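Local coordinates for protein uncharacterized sugar kinase PH1459 (Pyrococcus horikoshii, PDB 3EWM) that binds ATP and probably transfers its terminal phosphate to a sugar, perhaps fructose, as a member of the PfkB carbohydrate kinase family, at residues Leu46-Ser51 / Ile257-Gly262; Val128-Val133 / Glu142-Val147; Ile157-Asn162 / Lys177-Ser182; Ala186-Ala191 / Ala251-Gly256. One frame throughout, in Å; residues are numbered along the deposited sequence.

Contact 1: residues Leu46-Ser51 / Ile257-Gly262; sequences LGVKSS and ILKLKG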
loop_
_atom_site.group_PDB
_atom_site.type_symbol
_atom_site.label_atom_id
_atom_site.label_comp_id
_atom_site.label_asym_id
_atom_site.label_seq_id
_atom_site.Cartn_x
_atom_site.Cartn_y
_atom_site.Cartn_z
ATOM N N LEU A 46 -21.224 -21.281 -0.691
ATOM C CA LEU A 46 -21.862 -22.478 -0.169
ATOM C C LEU A 46 -23.374 -22.316 0.073
ATOM O O LEU A 46 -24.019 -23.236 0.571
ATOM C CB LEU A 46 -21.169 -22.888 1.130
ATOM C CG LEU A 46 -19.695 -23.223 0.964
ATOM C CD1 LEU A 46 -19.093 -23.628 2.297
ATOM C CD2 LEU A 46 -19.539 -24.337 -0.056
ATOM N N GLY A 47 -23.910 -21.145 -0.257
ATOM C CA GLY A 47 -25.364 -20.891 -0.245
ATOM C C GLY A 47 -25.917 -20.313 1.043
ATOM O O GLY A 47 -27.146 -20.289 1.249
ATOM N N VAL A 48 -25.024 -19.838 1.911
ATOM C CA VAL A 48 -25.417 -19.344 3.229
ATOM C C VAL A 48 -25.267 -17.821 3.279
ATOM O O VAL A 48 -24.290 -17.292 2.764
ATOM C CB VAL A 48 -24.577 -20.017 4.340
ATOM C CG1 VAL A 48 -24.746 -19.323 5.679
ATOM C CG2 VAL A 48 -24.939 -21.491 4.446
ATOM N N LYS A 49 -26.245 -17.136 3.880
ATOM C CA LYS A 49 -26.177 -15.678 4.090
ATOM C C LYS A 49 -24.892 -15.307 4.824
ATOM O O LYS A 49 -24.600 -15.828 5.903
ATOM C CB LYS A 49 -27.373 -15.160 4.899
ATOM C CG LYS A 49 -28.647 -14.943 4.109
ATOM C CD LYS A 49 -29.795 -14.489 5.054
ATOM C CE LYS A 49 -30.475 -15.668 5.752
ATOM N NZ LYS A 49 -31.777 -15.268 6.400
ATOM N N SER A 50 -24.122 -14.418 4.210
ATOM C CA SER A 50 -22.798 -14.064 4.697
ATOM C C SER A 50 -22.662 -12.562 4.754
ATOM O O SER A 50 -22.987 -11.872 3.798
ATOM C CB SER A 50 -21.745 -14.639 3.755
ATOM O OG SER A 50 -20.454 -14.377 4.229
ATOM N N SER A 51 -22.170 -12.062 5.882
ATOM C CA SER A 51 -21.976 -10.633 6.078
ATOM C C SER A 51 -20.559 -10.400 6.539
ATOM O O SER A 51 -20.012 -11.176 7.322
ATOM C CB SER A 51 -22.907 -10.092 7.169
ATOM O OG SER A 51 -24.248 -10.096 6.757
ATOM N N ILE A 257 -21.147 -26.669 10.380
ATOM C CA ILE A 257 -21.622 -26.506 11.743
ATOM C C ILE A 257 -23.024 -25.873 11.758
ATOM O O ILE A 257 -23.913 -26.301 12.507
ATOM C CB ILE A 257 -20.616 -25.666 12.557
ATOM C CG1 ILE A 257 -19.353 -26.490 12.823
ATOM C CG2 ILE A 257 -21.243 -25.171 13.873
ATOM C CD1 ILE A 257 -18.126 -25.666 13.181
ATOM N N LEU A 258 -23.220 -24.858 10.919
ATOM C CA LEU A 258 -24.525 -24.214 10.822
ATOM C C LEU A 258 -25.615 -25.184 10.328
ATOM O O LEU A 258 -26.721 -25.194 10.850
ATOM C CB LEU A 258 -24.438 -23.003 9.891
ATOM C CG LEU A 258 -25.734 -22.205 9.710
ATOM C CD1 LEU A 258 -25.981 -21.293 10.931
ATOM C CD2 LEU A 258 -25.650 -21.393 8.432
ATOM N N LYS A 259 -25.292 -25.988 9.321
ATOM C CA LYS A 259 -26.295 -26.807 8.642
ATOM C C LYS A 259 -26.586 -28.162 9.312
ATOM O O LYS A 259 -27.716 -28.649 9.253
ATOM C CB LYS A 259 -25.904 -27.038 7.185
ATOM C CG LYS A 259 -25.904 -25.790 6.342
ATOM C CD LYS A 259 -27.306 -25.293 6.066
ATOM C CE LYS A 259 -27.293 -24.441 4.824
ATOM N NZ LYS A 259 -26.291 -25.004 3.860
ATOM N N LEU A 260 -25.577 -28.770 9.930
ATOM C CA LEU A 260 -25.753 -30.104 10.506
ATOM C C LEU A 260 -26.558 -30.028 11.802
ATOM O O LEU A 260 -26.539 -29.000 12.480
ATOM C CB LEU A 260 -24.401 -30.801 10.723
ATOM C CG LEU A 260 -23.619 -31.133 9.444
ATOM C CD1 LEU A 260 -22.181 -31.529 9.752
ATOM C CD2 LEU A 260 -24.347 -32.200 8.593
ATOM N N LYS A 261 -27.268 -31.114 12.122
ATOM C CA LYS A 261 -28.048 -31.223 13.362
ATOM C C LYS A 261 -27.146 -31.017 14.553
ATOM O O LYS A 261 -27.332 -30.094 15.349
ATOM C CB LYS A 261 -28.696 -32.608 13.493
ATOM C CG LYS A 261 -29.827 -32.920 12.514
ATOM C CD LYS A 261 -30.479 -34.264 12.895
ATOM C CE LYS A 261 -30.716 -35.170 11.674
ATOM N NZ LYS A 261 -31.465 -34.487 10.565
ATOM N N GLY A 262 -26.164 -31.894 14.674
ATOM C CA GLY A 262 -25.221 -31.823 15.761
ATOM C C GLY A 262 -23.854 -31.591 15.167
ATOM O O GLY A 262 -23.701 -31.502 13.942
HETATM O O HOH W 1 -26.564 -23.674 1.418
#
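Val48 meets Leu258 and Lys259 with its two methyl branches. The contact with Leu258 is apolar. Val48 CG1 lies 3.6 Å from Leu258 CD2, and the two side chains reach toward each other tip to tip. The other branch makes a van der Waals contact with the end of the lysine chain. Val48 CG2 sits 3.8 Å from Lys259 CE and equally far from Lys259 NZ, and here the side chains run past each other in opposite directions. The valine places CG1 anti to the backbone N (chi1 168°), which leaves CG2 beside that N and within touch of the lysine chain. Ile4 of strand 3-7 touches both Val48 and Leu258.

The polar part is bridged by water. Lys259 bends at chi2 and again at chi4, which brings its NZ back toward Leu46. One water gives a hydrogen bond to Leu46 O at 2.7 Å. The same water accepts from Lys259 NZ at 2.8 Å. Leu46 and Gly47 lie at the end of helix 35-45, where Gly47, with positive phi, closes the helix in a Schellman motif.

No hydrogen bond joins the two segments directly. The junction between the end of helix 245-259 and the turn into strand 49-57 therefore rests on van der Waals packing and one bridging water. The ammonium group lies near the C-terminal end of helix 35-45, whose partial negative charge would probably suit it.

Contact 2: residues Val128-Val133 / Glu142-Val147; sequences VNFGSV and ETVMKV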
loop_
_atom_site.group_PDB
_atom_site.type_symbol
_atom_site.label_atom_id
_atom_site.label_comp_id
_atom_site.label_asym_id
_atom_site.label_seq_id
_atom_site.Cartn_x
_atom_site.Cartn_y
_atom_site.Cartn_z
ATOM N N VAL A 128 -20.215 -16.015 14.265
ATOM C CA VAL A 128 -19.349 -14.864 13.983
ATOM C C VAL A 128 -17.900 -15.330 13.863
ATOM O O VAL A 128 -17.354 -15.989 14.745
ATOM C CB VAL A 128 -19.486 -13.747 15.039
ATOM C CG1 VAL A 128 -18.488 -12.615 14.785
ATOM C CG2 VAL A 128 -20.899 -13.201 15.039
ATOM N N ASN A 129 -17.294 -14.980 12.748
ATOM C CA ASN A 129 -15.968 -15.456 12.421
ATOM C C ASN A 129 -14.960 -14.305 12.504
ATOM O O ASN A 129 -15.182 -13.231 11.949
ATOM C CB ASN A 129 -16.004 -16.008 10.994
ATOM C CG ASN A 129 -14.649 -16.269 10.448
ATOM O OD1 ASN A 129 -13.853 -16.981 11.059
ATOM N ND2 ASN A 129 -14.358 -15.685 9.298
ATOM N N PHE A 130 -13.861 -14.535 13.213
ATOM C CA PHE A 130 -12.751 -13.583 13.216
ATOM C C PHE A 130 -11.405 -14.302 13.212
ATOM O O PHE A 130 -11.327 -15.528 13.402
ATOM C CB PHE A 130 -12.911 -12.537 14.350
ATOM C CG PHE A 130 -12.567 -13.043 15.727
ATOM C CD1 PHE A 130 -11.521 -12.457 16.444
ATOM C CD2 PHE A 130 -13.294 -14.067 16.324
ATOM C CE1 PHE A 130 -11.211 -12.900 17.735
ATOM C CE2 PHE A 130 -12.981 -14.522 17.604
ATOM C CZ PHE A 130 -11.939 -13.941 18.304
ATOM N N GLY A 131 -10.353 -13.551 12.934
ATOM C CA GLY A 131 -9.013 -14.102 12.788
ATOM C C GLY A 131 -8.086 -13.175 13.536
ATOM O O GLY A 131 -8.522 -12.108 14.012
ATOM N N SER A 132 -6.829 -13.584 13.659
ATOM C CA SER A 132 -5.896 -12.840 14.499
ATOM C C SER A 132 -5.329 -11.571 13.848
ATOM O O SER A 132 -4.902 -10.661 14.543
ATOM C CB SER A 132 -4.789 -13.744 15.015
ATOM O OG SER A 132 -3.772 -13.915 14.064
ATOM N N VAL A 133 -5.333 -11.515 12.518
ATOM C CA VAL A 133 -4.683 -10.418 11.809
ATOM C C VAL A 133 -5.297 -9.081 12.217
ATOM O O VAL A 133 -4.586 -8.117 12.485
ATOM C CB VAL A 133 -4.716 -10.623 10.294
ATOM C CG1 VAL A 133 -4.313 -9.357 9.563
ATOM C CG2 VAL A 133 -3.786 -11.823 9.903
ATOM N N GLU A 142 -9.078 -3.780 19.964
ATOM C CA GLU A 142 -9.974 -3.607 21.095
ATOM C C GLU A 142 -11.437 -3.679 20.680
ATOM O O GLU A 142 -12.241 -4.283 21.372
ATOM C CB GLU A 142 -9.628 -2.334 21.886
ATOM C CG GLU A 142 -8.434 -2.603 22.768
ATOM C CD GLU A 142 -7.841 -1.382 23.425
ATOM O OE1 GLU A 142 -6.789 -1.582 24.073
ATOM O OE2 GLU A 142 -8.396 -0.259 23.293
ATOM N N THR A 143 -11.749 -3.088 19.528
ATOM C CA THR A 143 -13.087 -3.042 19.000
ATOM C C THR A 143 -13.583 -4.460 18.723
ATOM O O THR A 143 -14.662 -4.836 19.180
ATOM C CB THR A 143 -13.160 -2.176 17.730
ATOM O OG1 THR A 143 -12.869 -0.808 18.072
ATOM C CG2 THR A 143 -14.548 -2.268 17.090
ATOM N N VAL A 144 -12.778 -5.240 18.000
ATOM C CA VAL A 144 -13.159 -6.602 17.655
ATOM C C VAL A 144 -13.305 -7.422 18.930
ATOM O O VAL A 144 -14.252 -8.183 19.043
ATOM C CB VAL A 144 -12.188 -7.248 16.636
ATOM C CG1 VAL A 144 -12.482 -8.737 16.408
ATOM C CG2 VAL A 144 -12.283 -6.509 15.309
HETATM N N MSE A 145 -12.408 -7.233 19.896
HETATM C CA MSE A 145 -12.482 -8.031 21.127
HETATM C C MSE A 145 -13.793 -7.741 21.846
HETATM O O MSE A 145 -14.441 -8.645 22.357
HETATM C CB MSE A 145 -11.278 -7.794 22.042
HETATM C CG MSE A 145 -9.958 -8.372 21.506
HETATM SE SE MSE A 145 -10.139 -10.266 21.006
HETATM C CE MSE A 145 -10.442 -10.983 22.768
ATOM N N LYS A 146 -14.188 -6.471 21.853
ATOM C CA LYS A 146 -15.487 -6.082 22.398
ATOM C C LYS A 146 -16.666 -6.699 21.656
ATOM O O LYS A 146 -17.591 -7.178 22.279
ATOM C CB LYS A 146 -15.596 -4.562 22.480
ATOM C CG LYS A 146 -14.704 -4.033 23.590
ATOM C CD LYS A 146 -14.868 -2.550 23.825
ATOM C CE LYS A 146 -14.106 -2.177 25.088
ATOM N NZ LYS A 146 -12.634 -2.325 24.897
ATOM N N VAL A 147 -16.620 -6.715 20.332
ATOM C CA VAL A 147 -17.700 -7.334 19.557
ATOM C C VAL A 147 -17.887 -8.800 19.957
ATOM O O VAL A 147 -18.998 -9.249 20.281
ATOM C CB VAL A 147 -17.459 -7.182 18.037
ATOM C CG1 VAL A 147 -18.498 -7.952 17.241
ATOM C CG2 VAL A 147 -17.471 -5.706 17.632
#
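Phe130 carries this contact, packing against Val144 and Met145. Its CB leaves the strand toward the helix. Its first torsion sets CG between the backbone N and the carbonyl carbon (chi1 77°). From there the ring lies between strand 127-131 and helix 140-151. Along one side of the ring, CD1 comes first and lies 3.8 Å from Val144 CG1. The Phe130 and Val144 side chains cross obliquely. CE1 comes next. It is 4.3 Å from Met145 SE, the selenium of a selenomethionine. The Met145 side chain starts away from the strand, but bends at chi1 and chi2 (-52°) turn it back and bring SE near the ring. Val144 CG1 and Met145 SE both come to the ring at a slant, from the same side of its plane. The ring also meets that of Phe159 on the next strand, the planes at about 45°. Ile7 of strand 3-7 touches both Phe130 and Val144.

Phe130, Val144 and Met145 are all buried, and no hydrogen bond crosses between the segments. The first strand and the helix of this beta-alpha-beta unit are thus joined here by dispersion forces and the exclusion of water, through one aromatic ring whose CD1-CE1 side lies against a branched and a flexible apolar chain from the same helix.

Contact 3: residues Ile157-Asn162 / Lys177-Ser182; sequences IAFDVN and KVLEES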
loop_
_atom_site.group_PDB
_atom_site.type_symbol
_atom_site.label_atom_id
_atom_site.label_comp_id
_atom_site.label_asym_id
_atom_site.label_seq_id
_atom_site.Cartn_x
_atom_site.Cartn_y
_atom_site.Cartn_z
ATOM N N ILE A 157 -18.810 -18.455 18.077
ATOM C CA ILE A 157 -17.651 -17.671 17.728
ATOM C C ILE A 157 -16.610 -18.589 17.116
ATOM O O ILE A 157 -16.286 -19.632 17.671
ATOM C CB ILE A 157 -17.077 -16.952 18.981
ATOM C CG1 ILE A 157 -18.099 -15.957 19.530
ATOM C CG2 ILE A 157 -15.751 -16.275 18.662
ATOM C CD1 ILE A 157 -17.877 -15.634 20.978
ATOM N N ALA A 158 -16.094 -18.195 15.964
ATOM C CA ALA A 158 -15.056 -18.968 15.291
ATOM C C ALA A 158 -13.829 -18.097 15.083
ATOM O O ALA A 158 -13.939 -16.925 14.694
ATOM C CB ALA A 158 -15.580 -19.516 13.955
ATOM N N PHE A 159 -12.657 -18.672 15.354
ATOM C CA PHE A 159 -11.416 -17.929 15.330
ATOM C C PHE A 159 -10.367 -18.724 14.562
ATOM O O PHE A 159 -10.077 -19.857 14.910
ATOM C CB PHE A 159 -10.957 -17.634 16.765
ATOM C CG PHE A 159 -9.685 -16.811 16.850
ATOM C CD1 PHE A 159 -9.671 -15.481 16.453
ATOM C CD2 PHE A 159 -8.508 -17.374 17.320
ATOM C CE1 PHE A 159 -8.515 -14.710 16.552
ATOM C CE2 PHE A 159 -7.338 -16.624 17.416
ATOM C CZ PHE A 159 -7.342 -15.272 17.033
ATOM N N ASP A 160 -9.896 -18.140 13.471
ATOM C CA ASP A 160 -8.766 -18.641 12.722
ATOM C C ASP A 160 -7.548 -17.972 13.344
ATOM O O ASP A 160 -7.416 -16.753 13.328
ATOM C CB ASP A 160 -8.955 -18.255 11.255
ATOM C CG ASP A 160 -7.826 -18.711 10.361
ATOM O OD1 ASP A 160 -6.913 -19.441 10.815
ATOM O OD2 ASP A 160 -7.859 -18.300 9.184
ATOM N N VAL A 161 -6.678 -18.772 13.940
ATOM C CA VAL A 161 -5.504 -18.251 14.615
ATOM C C VAL A 161 -4.653 -17.463 13.598
ATOM O O VAL A 161 -4.119 -16.398 13.914
ATOM C CB VAL A 161 -4.703 -19.405 15.293
ATOM C CG1 VAL A 161 -3.399 -18.907 15.850
ATOM C CG2 VAL A 161 -5.566 -20.061 16.398
ATOM N N ASN A 162 -4.564 -17.984 12.380
ATOM C CA ASN A 162 -3.919 -17.285 11.264
ATOM C C ASN A 162 -2.754 -16.419 11.755
ATOM O O ASN A 162 -2.764 -15.188 11.613
ATOM C CB ASN A 162 -4.940 -16.417 10.524
ATOM C CG ASN A 162 -4.388 -15.836 9.237
ATOM O OD1 ASN A 162 -3.367 -16.293 8.726
ATOM N ND2 ASN A 162 -5.042 -14.810 8.722
ATOM N N LYS A 177 -1.337 -12.687 24.758
ATOM C CA LYS A 177 -2.496 -12.362 25.588
ATOM C C LYS A 177 -3.777 -12.283 24.762
ATOM O O LYS A 177 -4.798 -12.867 25.131
ATOM C CB LYS A 177 -2.261 -11.060 26.346
ATOM C CG LYS A 177 -1.208 -11.208 27.453
ATOM C CD LYS A 177 -1.080 -9.962 28.310
ATOM C CE LYS A 177 0.260 -9.951 29.039
ATOM N NZ LYS A 177 0.307 -8.892 30.079
ATOM N N VAL A 178 -3.723 -11.575 23.641
ATOM C CA VAL A 178 -4.931 -11.404 22.816
ATOM C C VAL A 178 -5.315 -12.702 22.107
ATOM O O VAL A 178 -6.490 -12.988 21.965
ATOM C CB VAL A 178 -4.826 -10.248 21.790
ATOM C CG1 VAL A 178 -4.458 -8.935 22.487
ATOM C CG2 VAL A 178 -3.829 -10.564 20.735
ATOM N N LEU A 179 -4.320 -13.475 21.669
ATOM C CA LEU A 179 -4.594 -14.771 21.055
ATOM C C LEU A 179 -5.236 -15.704 22.051
ATOM O O LEU A 179 -6.214 -16.360 21.732
ATOM C CB LEU A 179 -3.342 -15.418 20.460
ATOM C CG LEU A 179 -2.710 -14.745 19.234
ATOM C CD1 LEU A 179 -1.481 -15.538 18.808
ATOM C CD2 LEU A 179 -3.659 -14.594 18.080
ATOM N N GLU A 180 -4.702 -15.751 23.272
ATOM C CA GLU A 180 -5.305 -16.588 24.291
ATOM C C GLU A 180 -6.720 -16.129 24.603
ATOM O O GLU A 180 -7.607 -16.946 24.713
ATOM C CB GLU A 180 -4.463 -16.644 25.562
ATOM C CG GLU A 180 -4.985 -17.681 26.524
ATOM C CD GLU A 180 -4.122 -17.824 27.733
ATOM O OE1 GLU A 180 -3.321 -16.913 28.016
ATOM O OE2 GLU A 180 -4.262 -18.855 28.402
ATOM N N GLU A 181 -6.933 -14.824 24.736
ATOM C CA GLU A 181 -8.274 -14.343 25.059
ATOM C C GLU A 181 -9.266 -14.686 23.953
ATOM O O GLU A 181 -10.384 -15.089 24.239
ATOM C CB GLU A 181 -8.285 -12.843 25.374
ATOM C CG GLU A 181 -7.583 -12.503 26.686
ATOM C CD GLU A 181 -7.319 -11.022 26.853
ATOM O OE1 GLU A 181 -6.843 -10.627 27.943
ATOM O OE2 GLU A 181 -7.585 -10.254 25.899
ATOM N N SER A 182 -8.821 -14.559 22.705
ATOM C CA SER A 182 -9.630 -14.877 21.528
ATOM C C SER A 182 -9.962 -16.353 21.466
ATOM O O SER A 182 -11.085 -16.726 21.187
ATOM C CB SER A 182 -8.884 -14.485 20.241
ATOM O OG SER A 182 -8.625 -13.100 20.206
#
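Ser182 and Leu179 meet the Phe159 ring from two directions. The main interaction is a CH-pi contact. Ser182 CB lies over the centre of one face, 3.7 Å from the ring centroid and 13° off the ring normal. Phe159 holds CG anti to its backbone N (chi1 -178°), which carries the ring out from the strand and under the serine methylene.

The second contact is apolar and lies at the ring edge. Leu179 CD2 sits in the plane of the ring, 3.9 Å from Phe159 CZ. The two side chains cross at about a right angle. With an alanine here in place of Phe159, a gap would probably open between strand and helix, and Ser182 CB and Leu179 CD2 would lose their shared partner.

No hydrogen bond crosses from strand to helix; the side-chain bonds described here are local. Ser182 OG donates to Val178 O at 2.8 Å, tilted 33° from the carbonyl plane. Ser182 N reaches the same oxygen from the opposite face at 2.9 Å. The serine hydroxyl is thus satisfied inside its own helix, and its methylene is presented to the ring. On the strand side, Asp160 OD1 takes a weak bond from Asn162 N. It also makes a long, weak ion pair with Lys190.

The contact joins strand and helix of the beta-alpha-beta unit formed by 156-160, 172-185 and 188-192. Met145 of helix 140-151 touches Ser182 alongside. Ala158 and Asp160 pack on helix 245-259, where Asp247 belongs to the Gly-Ala-Gly-Asp signature of PfkB kinases and is probably the catalytic base.

Contact 4: residues Ala186-Ala191 / Ala251-Gly256; sequences ADIVKA and AALLVG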
loop_
_atom_site.group_PDB
_atom_site.type_symbol
_atom_site.label_atom_id
_atom_site.label_comp_id
_atom_site.label_asym_id
_atom_site.label_seq_id
_atom_site.Cartn_x
_atom_site.Cartn_y
_atom_site.Cartn_z
ATOM N N ALA A 186 -13.591 -18.365 21.744
ATOM C CA ALA A 186 -14.059 -19.070 20.557
ATOM C C ALA A 186 -14.656 -20.438 20.867
ATOM O O ALA A 186 -14.111 -21.213 21.649
ATOM C CB ALA A 186 -12.942 -19.186 19.519
ATOM N N ASP A 187 -15.786 -20.709 20.233
ATOM C CA ASP A 187 -16.371 -22.042 20.202
ATOM C C ASP A 187 -15.594 -22.926 19.242
ATOM O O ASP A 187 -15.386 -24.102 19.507
ATOM C CB ASP A 187 -17.802 -21.945 19.709
ATOM C CG ASP A 187 -18.670 -21.147 20.648
ATOM O OD1 ASP A 187 -19.071 -21.714 21.685
ATOM O OD2 ASP A 187 -18.947 -19.972 20.340
ATOM N N ILE A 188 -15.183 -22.330 18.126
ATOM C CA ILE A 188 -14.560 -23.046 17.031
ATOM C C ILE A 188 -13.227 -22.386 16.821
ATOM O O ILE A 188 -13.140 -21.167 16.632
ATOM C CB ILE A 188 -15.410 -22.929 15.742
ATOM C CG1 ILE A 188 -16.791 -23.550 15.959
ATOM C CG2 ILE A 188 -14.700 -23.564 14.551
ATOM C CD1 ILE A 188 -17.910 -22.722 15.346
ATOM N N VAL A 189 -12.171 -23.182 16.872
ATOM C CA VAL A 189 -10.840 -22.662 16.626
ATOM C C VAL A 189 -10.214 -23.458 15.495
ATOM O O VAL A 189 -10.279 -24.699 15.472
ATOM C CB VAL A 189 -9.953 -22.713 17.913
ATOM C CG1 VAL A 189 -8.477 -22.412 17.595
ATOM C CG2 VAL A 189 -10.485 -21.740 18.949
ATOM N N LYS A 190 -9.654 -22.718 14.543
ATOM C CA LYS A 190 -8.868 -23.274 13.471
ATOM C C LYS A 190 -7.416 -22.829 13.630
ATOM O O LYS A 190 -7.130 -21.638 13.788
ATOM C CB LYS A 190 -9.430 -22.809 12.117
ATOM C CG LYS A 190 -8.599 -23.245 10.938
ATOM C CD LYS A 190 -9.175 -22.691 9.634
ATOM C CE LYS A 190 -8.210 -22.864 8.493
ATOM N NZ LYS A 190 -7.091 -21.896 8.526
ATOM N N ALA A 191 -6.498 -23.793 13.577
ATOM C CA ALA A 191 -5.093 -23.507 13.689
ATOM C C ALA A 191 -4.314 -24.548 12.924
ATOM O O ALA A 191 -4.751 -25.689 12.822
ATOM C CB ALA A 191 -4.654 -23.503 15.165
ATOM N N ALA A 251 -14.704 -21.740 5.655
ATOM C CA ALA A 251 -16.074 -21.528 5.199
ATOM C C ALA A 251 -16.900 -22.815 5.300
ATOM O O ALA A 251 -17.981 -22.817 5.875
ATOM C CB ALA A 251 -16.087 -20.988 3.779
ATOM N N ALA A 252 -16.341 -23.910 4.783
ATOM C CA ALA A 252 -16.989 -25.221 4.858
ATOM C C ALA A 252 -17.272 -25.648 6.286
ATOM O O ALA A 252 -18.309 -26.241 6.566
ATOM C CB ALA A 252 -16.128 -26.271 4.182
ATOM N N LEU A 253 -16.328 -25.388 7.188
ATOM C CA LEU A 253 -16.486 -25.823 8.560
ATOM C C LEU A 253 -17.659 -25.100 9.202
ATOM O O LEU A 253 -18.490 -25.712 9.880
ATOM C CB LEU A 253 -15.213 -25.570 9.360
ATOM C CG LEU A 253 -15.172 -26.341 10.674
ATOM C CD1 LEU A 253 -14.917 -27.823 10.388
ATOM C CD2 LEU A 253 -14.088 -25.780 11.580
ATOM N N LEU A 254 -17.694 -23.792 8.977
ATOM C CA LEU A 254 -18.712 -22.922 9.535
ATOM C C LEU A 254 -20.078 -23.216 8.947
ATOM O O LEU A 254 -21.052 -23.334 9.680
ATOM C CB LEU A 254 -18.324 -21.461 9.319
ATOM C CG LEU A 254 -17.015 -21.062 10.026
ATOM C CD1 LEU A 254 -16.866 -19.555 10.051
ATOM C CD2 LEU A 254 -16.975 -21.635 11.461
ATOM N N VAL A 255 -20.144 -23.341 7.629
ATOM C CA VAL A 255 -21.400 -23.738 6.979
ATOM C C VAL A 255 -21.858 -25.126 7.460
ATOM O O VAL A 255 -23.029 -25.299 7.784
ATOM C CB VAL A 255 -21.312 -23.632 5.441
ATOM C CG1 VAL A 255 -22.517 -24.268 4.791
ATOM C CG2 VAL A 255 -21.226 -22.144 5.021
ATOM N N GLY A 256 -20.933 -26.085 7.539
ATOM C CA GLY A 256 -21.211 -27.417 8.094
ATOM C C GLY A 256 -21.805 -27.391 9.488
ATOM O O GLY A 256 -22.850 -28.007 9.758
#
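Beside Ile188, which packs on Leu253 and Leu254, the carboxylate oxygen Asp187 OD2 has two partners. It accepts a hydrogen bond from Ile157 N of the adjacent strand and forms a long, weak ion pair with Lys152. The hydrogen bond ties the chain just before strand 188-192 to its neighbour.

The contact itself is apolar. Ile188 divides its two branches between two leucines. CG2 lies 3.8 Å from Leu253 CD2, the side chains sliding past each other in opposite directions. The longer branch ends at CD1, which is 4.1 Å from Leu254 CD2. The isoleucine sets CG2 trans to the backbone N and turns CG1 beside that N (chi1 -62°), and this splits the branches between the two partners. The leucines follow each other in the helix. Leu254 starts off to one side, and its chain swings the CD2 end in to Ile188 CD1.

Lys190, two residues along the strand, is an ATP-binding residue. The side chain of Leu253 lies about 8 Å from that of Thr215, another ATP-binding residue. With Lys190 in the same strand, the packing lies near the nucleotide site.

Helix 245-259 covers the sheet here. Leu253 also touches Leu211 and Ala213 of strand 211-215, and Ala158 of strand 156-160 touches Ile188 and Leu254. Helix 265-279 lies against the same helix at Ala252 and Leu253.

Overall arrangement
All four contacts reach the long, mainly parallel sheet of the ribokinase-like domain. Contacts 2 and 3 belong to successive beta-alpha-beta units, with centres 8 Å apart, and their strands pair through Phe130 N and Ala158 O at 2.8 Å. Contact 4 uses the next strand, 188-192, paired with contact 3 through Phe159 N and Ile188 O, also 2.8 Å. Contacts 1 and 4 share helix 245-259, their centres 11 Å apart, and touch where Val48 CG2 meets Val255 CG1 at 3.7 Å. Contact 4 includes the ATP-binding Lys190. The side chain of Phe159 lies about 7 Å from that of Lys190, and Phe130 about 10 Å. Contact 1 lies away from the annotated ATP-binding residues.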